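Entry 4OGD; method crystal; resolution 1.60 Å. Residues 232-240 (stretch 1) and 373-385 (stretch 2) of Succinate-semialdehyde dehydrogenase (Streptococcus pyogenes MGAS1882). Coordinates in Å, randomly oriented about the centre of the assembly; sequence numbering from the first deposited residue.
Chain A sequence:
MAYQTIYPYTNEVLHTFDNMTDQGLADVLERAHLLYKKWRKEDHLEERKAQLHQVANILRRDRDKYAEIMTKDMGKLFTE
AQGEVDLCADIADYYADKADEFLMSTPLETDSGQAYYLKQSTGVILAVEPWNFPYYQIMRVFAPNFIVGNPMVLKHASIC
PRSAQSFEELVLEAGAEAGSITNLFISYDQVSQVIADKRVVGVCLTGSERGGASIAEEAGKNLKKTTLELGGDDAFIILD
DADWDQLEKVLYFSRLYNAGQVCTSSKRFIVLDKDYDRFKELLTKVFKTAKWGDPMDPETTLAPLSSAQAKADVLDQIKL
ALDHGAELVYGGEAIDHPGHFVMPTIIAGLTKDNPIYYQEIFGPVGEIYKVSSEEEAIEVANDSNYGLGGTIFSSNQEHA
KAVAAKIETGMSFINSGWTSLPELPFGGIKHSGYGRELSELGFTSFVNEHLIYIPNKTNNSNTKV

Stretch 1 (232-240) GDDAFIILD
Stretch 2 (373-385) SEEEAIEVANDSN

A short buried strand packs antiparallel against one face of a helix through apolar side chains, three alanines and one isoleucine, with water-mediated polar links at both ends and no direct hydrogen bond between the two stretches. Strand 235-238 and helix 374-382 run at 175° between their N-to-C directions, their axes 9.2 Å apart at closest approach. The register therefore descends along the helix as it climbs the strand: CA-CA distances are 7.5 Å for Asp233-Ser384, 5.5 Å for Ala235-Ala381, 6.9 Å for Ile237-Ala377 and 7.0 Å for Leu239-Glu374. Strand phi/psi values run from -88/126 at Ala235 through -106/104 at Phe236 and -103/119 at Ile237 to -96/105 at Ile238. This extended backbone directs the CB atoms of Ala235 and Ile237 toward the helix, while that of Ile238 points away.

The helix keeps phi between -54° and -69° and psi between -35° and -49° from Glu374 to Ala381; Asn382 relaxes to -89/-12, and Asp383 leaves helical geometry at -82/74. Ser373 (phi/psi -167/165, chi1 p) is the N-cap: its OG accepts from Glu376 N at 3.1 Å. The i to i+4 ladder begins with Ala377 N to Ser373 O at 3.0 Å and includes Ala381 N to Ala377 O at 2.9 Å.

One turn apart, Ala377 and Ala381 both aim CB toward the strand. Ala235 CB lies 3.8 Å from Ala381 CB, methyl to methyl, at the shortest CA spacing in the register. Ile237 (chi1 m, chi2 t) reaches both alanines, placing CG2 3.8 Å from Ala377 CB and CD1 3.7 Å from Ala381 CB. These contacts are van der Waals packing, and the two stretches together bury 290 Å².

At the start of the helix, Glu374 extends with chi1 t, chi2 t and chi3 -66°. Leu239 (m, t) sets its CB sideways, yet its end comes nearer, with CD2 3.9 Å from Glu374 OE1; this is contact without a hydrogen bond. The same carboxylate oxygen, Glu374 OE1, accepts from water 3 at 2.7 Å, and that water accepts from Asp240 N at 2.9 Å, tying backbone to side chain.

At the other end, Asp233 (phi/psi -137/61, chi1 t, chi2 22°) faces Ser384 (-154/145, chi1 t), with Asp233 CB 4.3 Å from Ser384 OG. Water 2 spans the gap, donating to Asp233 OD2 at 2.8 Å and hydrogen-bonding Ser384 OG at 2.8 Å. Water 1 also bonds Ser384 OG, at 3.1 Å.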

ATOM      1  N   GLY A 232      18.701  -1.432   4.213  1.00  6.47           N
ATOM      2  CA  GLY A 232      18.695  -0.948   5.579  1.00 10.12           C
ATOM      3  C   GLY A 232      20.074  -0.496   6.018  1.00  9.13           C
ATOM      4  O   GLY A 232      21.072  -0.766   5.354  1.00  8.43           O
ATOM      5  N   ASP A 233      20.134   0.217   7.137  1.00  7.56           N
ATOM      6  CA  ASP A 233      21.412   0.552   7.748  1.00  7.27           C
ATOM      7  C   ASP A 233      21.225   0.326   9.240  1.00  7.55           C
ATOM      8  O   ASP A 233      21.334   1.255  10.056  1.00  7.40           O
ATOM      9  CB  ASP A 233      21.803   2.005   7.442  1.00  7.87           C
ATOM     10  CG  ASP A 233      23.293   2.244   7.565  1.00 10.20           C
ATOM     11  OD1 ASP A 233      24.053   1.262   7.473  1.00  9.66           O
ATOM     12  OD2 ASP A 233      23.708   3.415   7.736  1.00  8.92           O
ATOM     13  N   ASP A 234      20.917  -0.926   9.583  1.00  7.38           N
ATOM     14  CA  ASP A 234      20.368  -1.263  10.889  1.00  8.88           C
ATOM     15  C   ASP A 234      21.315  -0.941  12.030  1.00  6.73           C
ATOM     16  O   ASP A 234      22.509  -1.244  11.969  1.00  8.04           O
ATOM     17  CB  ASP A 234      20.003  -2.749  10.958  1.00  7.58           C
ATOM     18  CG  ASP A 234      18.846  -3.125  10.043  1.00  7.75           C
ATOM     19  OD1 ASP A 234      18.212  -2.235   9.427  1.00  8.85           O
ATOM     20  OD2 ASP A 234      18.554  -4.333   9.970  1.00  7.46           O
ATOM     21  N   ALA A 235      20.770  -0.337  13.078  1.00  7.65           N
ATOM     22  CA  ALA A 235      21.550  -0.067  14.281  1.00  7.97           C
ATOM     23  C   ALA A 235      21.488  -1.258  15.244  1.00  8.18           C
ATOM     24  O   ALA A 235      20.401  -1.718  15.615  1.00  8.73           O
ATOM     25  CB  ALA A 235      21.050   1.189  14.957  1.00  8.31           C
ATOM     26  N   PHE A 236      22.668  -1.739  15.639  1.00  8.08           N
ATOM     27  CA  PHE A 236      22.835  -2.809  16.614  1.00  8.32           C
ATOM     28  C   PHE A 236      23.330  -2.071  17.856  1.00  8.84           C
ATOM     29  O   PHE A 236      24.485  -1.645  17.910  1.00  9.40           O
ATOM     30  CB  PHE A 236      23.878  -3.795  16.052  1.00  7.61           C
ATOM     31  CG  PHE A 236      24.131  -5.038  16.894  1.00  7.59           C
ATOM     32  CD1 PHE A 236      24.725  -4.953  18.146  1.00 10.64           C
ATOM     33  CD2 PHE A 236      23.861  -6.304  16.373  1.00  9.36           C
ATOM     34  CE1 PHE A 236      24.997  -6.104  18.894  1.00 10.15           C
ATOM     35  CE2 PHE A 236      24.129  -7.460  17.104  1.00  9.72           C
ATOM     36  CZ  PHE A 236      24.698  -7.366  18.363  1.00  9.72           C
ATOM     37  N   ILE A 237      22.435  -1.882  18.829  1.00  7.72           N
ATOM     38  CA  ILE A 237      22.683  -0.988  19.963  1.00  7.92           C
ATOM     39  C   ILE A 237      23.045  -1.782  21.214  1.00  7.48           C
ATOM     40  O   ILE A 237      22.255  -2.598  21.701  1.00  9.27           O
ATOM     41  CB  ILE A 237      21.450  -0.128  20.268  1.00  9.16           C
ATOM     42  CG1 ILE A 237      20.930   0.551  18.996  1.00  9.52           C
ATOM     43  CG2 ILE A 237      21.778   0.908  21.341  1.00 10.83           C
ATOM     44  CD1 ILE A 237      19.636   1.332  19.207  1.00 10.02           C
ATOM     45  N   ILE A 238      24.249  -1.546  21.723  1.00  7.93           N
ATOM     46  CA  ILE A 238      24.748  -2.257  22.893  1.00  8.68           C
ATOM     47  C   ILE A 238      24.501  -1.420  24.147  1.00 11.25           C
ATOM     48  O   ILE A 238      25.189  -0.424  24.380  1.00 11.33           O
ATOM     49  CB  ILE A 238      26.245  -2.567  22.733  1.00  8.97           C
ATOM     50  CG1 ILE A 238      26.481  -3.349  21.439  1.00 12.53           C
ATOM     51  CG2 ILE A 238      26.778  -3.346  23.932  1.00 10.84           C
ATOM     52  CD1 ILE A 238      27.932  -3.586  21.145  1.00 17.75           C
ATOM     53  N   LEU A 239      23.504  -1.811  24.937  1.00  8.53           N
ATOM     54  CA  LEU A 239      23.137  -1.045  26.129  1.00 10.09           C
ATOM     55  C   LEU A 239      24.104  -1.279  27.281  1.00 12.01           C
ATOM     56  O   LEU A 239      24.972  -2.164  27.227  1.00 12.87           O
ATOM     57  CB  LEU A 239      21.702  -1.360  26.568  1.00 12.37           C
ATOM     58  CG  LEU A 239      20.624  -1.096  25.515  1.00 12.16           C
ATOM     59  CD1 LEU A 239      19.236  -1.213  26.116  1.00  9.64           C
ATOM     60  CD2 LEU A 239      20.825   0.276  24.908  1.00 13.36           C
ATOM     61  N   ASP A 240      23.947  -0.475  28.329  1.00 12.44           N
ATOM     62  CA  ASP A 240      24.869  -0.509  29.462  1.00 11.60           C
ATOM     63  C   ASP A 240      24.817  -1.803  30.276  1.00 15.82           C
ATOM     64  O   ASP A 240      25.687  -2.053  31.114  1.00 18.02           O
ATOM     65  CB  ASP A 240      24.669   0.726  30.363  1.00 11.93           C
ATOM     66  CG  ASP A 240      23.258   0.833  30.937  1.00 18.80           C
ATOM     67  OD1 ASP A 240      22.426  -0.074  30.730  1.00 18.39           O
ATOM     68  OD2 ASP A 240      22.974   1.841  31.617  1.00 20.17           O
ATOM     69  N   SER A 373      25.599   8.201  25.671  1.00 11.12           N
ATOM     70  CA  SER A 373      24.446   7.933  26.520  1.00  8.65           C
ATOM     71  C   SER A 373      23.455   7.073  25.757  1.00  9.74           C
ATOM     72  O   SER A 373      23.548   6.945  24.539  1.00 10.36           O
ATOM     73  CB  SER A 373      23.777   9.243  26.928  1.00 10.08           C
ATOM     74  OG  SER A 373      23.287   9.935  25.787  1.00 11.56           O
ATOM     75  N   GLU A 374      22.509   6.487  26.479  1.00 11.26           N
ATOM     76  CA  GLU A 374      21.459   5.706  25.848  1.00  9.89           C
ATOM     77  C   GLU A 374      20.554   6.609  25.027  1.00 11.02           C
ATOM     78  O   GLU A 374      20.084   6.229  23.943  1.00  8.73           O
ATOM     79  CB  GLU A 374      20.643   4.986  26.910  1.00  9.01           C
ATOM     80  CG  GLU A 374      19.527   4.126  26.337  1.00 10.84           C
ATOM     81  CD  GLU A 374      18.887   3.273  27.397  1.00 13.34           C
ATOM     82  OE1 GLU A 374      19.575   2.373  27.920  1.00 16.87           O
ATOM     83  OE2 GLU A 374      17.715   3.530  27.733  1.00 14.73           O
ATOM     84  N   GLU A 375      20.304   7.812  25.535  1.00  9.83           N
ATOM     85  CA  GLU A 375      19.510   8.775  24.779  1.00  9.85           C
ATOM     86  C   GLU A 375      20.149   9.058  23.428  1.00 11.68           C
ATOM     87  O   GLU A 375      19.469   9.069  22.394  1.00 10.95           O
ATOM     88  CB  GLU A 375      19.333  10.077  25.562  1.00  9.19           C
ATOM     89  CG  GLU A 375      18.514   9.937  26.843  1.00 11.14           C
ATOM     90  CD  GLU A 375      19.349   9.586  28.065  1.00  9.44           C
ATOM     91  OE1 GLU A 375      20.544   9.264  27.919  1.00 11.04           O
ATOM     92  OE2 GLU A 375      18.804   9.637  29.185  1.00 12.63           O
ATOM     93  N   GLU A 376      21.464   9.260  23.423  1.00  9.40           N
ATOM     94  CA  GLU A 376      22.159   9.519  22.169  1.00 11.08           C
ATOM     95  C   GLU A 376      22.175   8.279  21.269  1.00  9.47           C
ATOM     96  O   GLU A 376      22.093   8.401  20.051  1.00 10.04           O
ATOM     97  CB  GLU A 376      23.574  10.029  22.424  1.00  8.34           C
ATOM     98  CG  GLU A 376      24.307  10.445  21.160  1.00 10.17           C
ATOM     99  CD  GLU A 376      25.540  11.258  21.458  1.00 13.42           C
ATOM    100  OE1 GLU A 376      26.478  10.707  22.073  1.00 10.70           O
ATOM    101  OE2 GLU A 376      25.556  12.461  21.102  1.00 16.31           O
ATOM    102  N   ALA A 377      22.275   7.094  21.864  1.00  9.38           N
ATOM    103  CA  ALA A 377      22.231   5.849  21.092  1.00  8.81           C
ATOM    104  C   ALA A 377      20.959   5.796  20.257  1.00  9.73           C
ATOM    105  O   ALA A 377      20.999   5.433  19.081  1.00  8.95           O
ATOM    106  CB  ALA A 377      22.298   4.639  22.014  1.00  7.30           C
ATOM    107  N   ILE A 378      19.843   6.161  20.882  1.00  9.01           N
ATOM    108  CA  ILE A 378      18.543   6.174  20.208  1.00  8.11           C
ATOM    109  C   ILE A 378      18.484   7.255  19.131  1.00  8.71           C
ATOM    110  O   ILE A 378      18.051   7.001  18.009  1.00  8.61           O
ATOM    111  CB  ILE A 378      17.403   6.361  21.227  1.00  8.32           C
ATOM    112  CG1 ILE A 378      17.316   5.129  22.138  1.00  8.62           C
ATOM    113  CG2 ILE A 378      16.063   6.617  20.517  1.00  8.09           C
ATOM    114  CD1 ILE A 378      16.587   5.374  23.434  1.00  7.74           C
ATOM    115  N   GLU A 379      18.942   8.456  19.475  1.00  9.44           N
ATOM    116  CA  GLU A 379      19.036   9.565  18.522  1.00 10.77           C
ATOM    117  C   GLU A 379      19.837   9.188  17.271  1.00  9.56           C
ATOM    118  O   GLU A 379      19.392   9.420  16.139  1.00 11.07           O
ATOM    119  CB  GLU A 379      19.681  10.777  19.202  1.00 13.30           C
ATOM    120  CG  GLU A 379      19.762  12.028  18.327  1.00 16.45           C
ATOM    121  CD  GLU A 379      18.433  12.746  18.216  1.00 19.09           C
ATOM    122  OE1 GLU A 379      17.591  12.579  19.126  1.00 22.88           O
ATOM    123  OE2 GLU A 379      18.228  13.479  17.224  1.00 21.24           O
ATOM    124  N   VAL A 380      21.015   8.599  17.474  1.00  9.88           N
ATOM    125  CA  VAL A 380      21.846   8.169  16.352  1.00  7.78           C
ATOM    126  C   VAL A 380      21.165   7.039  15.569  1.00  9.48           C
ATOM    127  O   VAL A 380      21.117   7.069  14.344  1.00  7.89           O
ATOM    128  CB  VAL A 380      23.264   7.756  16.808  1.00  8.74           C
ATOM    129  CG1 VAL A 380      24.052   7.173  15.653  1.00  9.46           C
ATOM    130  CG2 VAL A 380      23.993   8.964  17.369  1.00  9.16           C
ATOM    131  N   ALA A 381      20.602   6.071  16.282  1.00  9.81           N
ATOM    132  CA  ALA A 381      19.874   4.988  15.625  1.00  8.74           C
ATOM    133  C   ALA A 381      18.791   5.520  14.684  1.00  8.26           C
ATOM    134  O   ALA A 381      18.611   5.001  13.573  1.00  8.74           O
ATOM    135  CB  ALA A 381      19.270   4.042  16.669  1.00  8.59           C
ATOM    136  N   ASN A 382      18.095   6.573  15.119  1.00  7.72           N
ATOM    137  CA  ASN A 382      16.970   7.110  14.356  1.00  8.35           C
ATOM    138  C   ASN A 382      17.370   8.174  13.349  1.00 10.03           C
ATOM    139  O   ASN A 382      16.553   8.563  12.509  1.00  8.29           O
ATOM    140  CB  ASN A 382      15.889   7.654  15.293  1.00  9.48           C
ATOM    141  CG  ASN A 382      15.194   6.559  16.062  1.00  7.42           C
ATOM    142  OD1 ASN A 382      15.241   5.399  15.662  1.00  9.36           O
ATOM    143  ND2 ASN A 382      14.532   6.916  17.164  1.00  8.67           N
ATOM    144  N   ASP A 383      18.611   8.652  13.443  1.00  9.29           N
ATOM    145  CA  ASP A 383      19.119   9.609  12.467  1.00  9.20           C
ATOM    146  C   ASP A 383      19.574   8.833  11.241  1.00  9.61           C
ATOM    147  O   ASP A 383      20.768   8.657  11.000  1.00  9.66           O
ATOM    148  CB  ASP A 383      20.261  10.445  13.053  1.00  8.71           C
ATOM    149  CG  ASP A 383      20.751  11.521  12.100  1.00 10.25           C
ATOM    150  OD1 ASP A 383      19.955  11.981  11.250  1.00 11.16           O
ATOM    151  OD2 ASP A 383      21.939  11.918  12.210  1.00 12.47           O
ATOM    152  N   SER A 384      18.600   8.362  10.471  1.00 10.34           N
ATOM    153  CA  SER A 384      18.873   7.460   9.359  1.00  7.83           C
ATOM    154  C   SER A 384      17.779   7.605   8.318  1.00  7.01           C
ATOM    155  O   SER A 384      16.618   7.836   8.662  1.00  8.93           O
ATOM    156  CB  SER A 384      18.894   6.019   9.870  1.00  8.06           C
ATOM    157  OG  SER A 384      19.182   5.108   8.820  1.00  8.42           O
ATOM    158  N   ASN A 385      18.155   7.490   7.048  1.00  8.10           N
ATOM    159  CA  ASN A 385      17.186   7.427   5.964  1.00  9.63           C
ATOM    160  C   ASN A 385      16.577   6.043   5.845  1.00  7.52           C
ATOM    161  O   ASN A 385      15.649   5.839   5.075  1.00  7.97           O
ATOM    162  CB  ASN A 385      17.844   7.793   4.640  1.00 12.12           C
ATOM    163  CG  ASN A 385      18.244   9.244   4.587  1.00 14.21           C
ATOM    164  OD1 ASN A 385      17.509  10.107   5.058  1.00 16.12           O
ATOM    165  ND2 ASN A 385      19.416   9.521   4.025  1.00 17.48           N
TER
HETATM  166  O   HOH W   1      18.315   2.521  10.390  1.00  7.51           O
HETATM  167  O   HOH W   2      21.918   5.389   8.608  1.00  9.11           O
HETATM  168  O   HOH W   3      22.278   1.873  27.906  1.00 17.64           O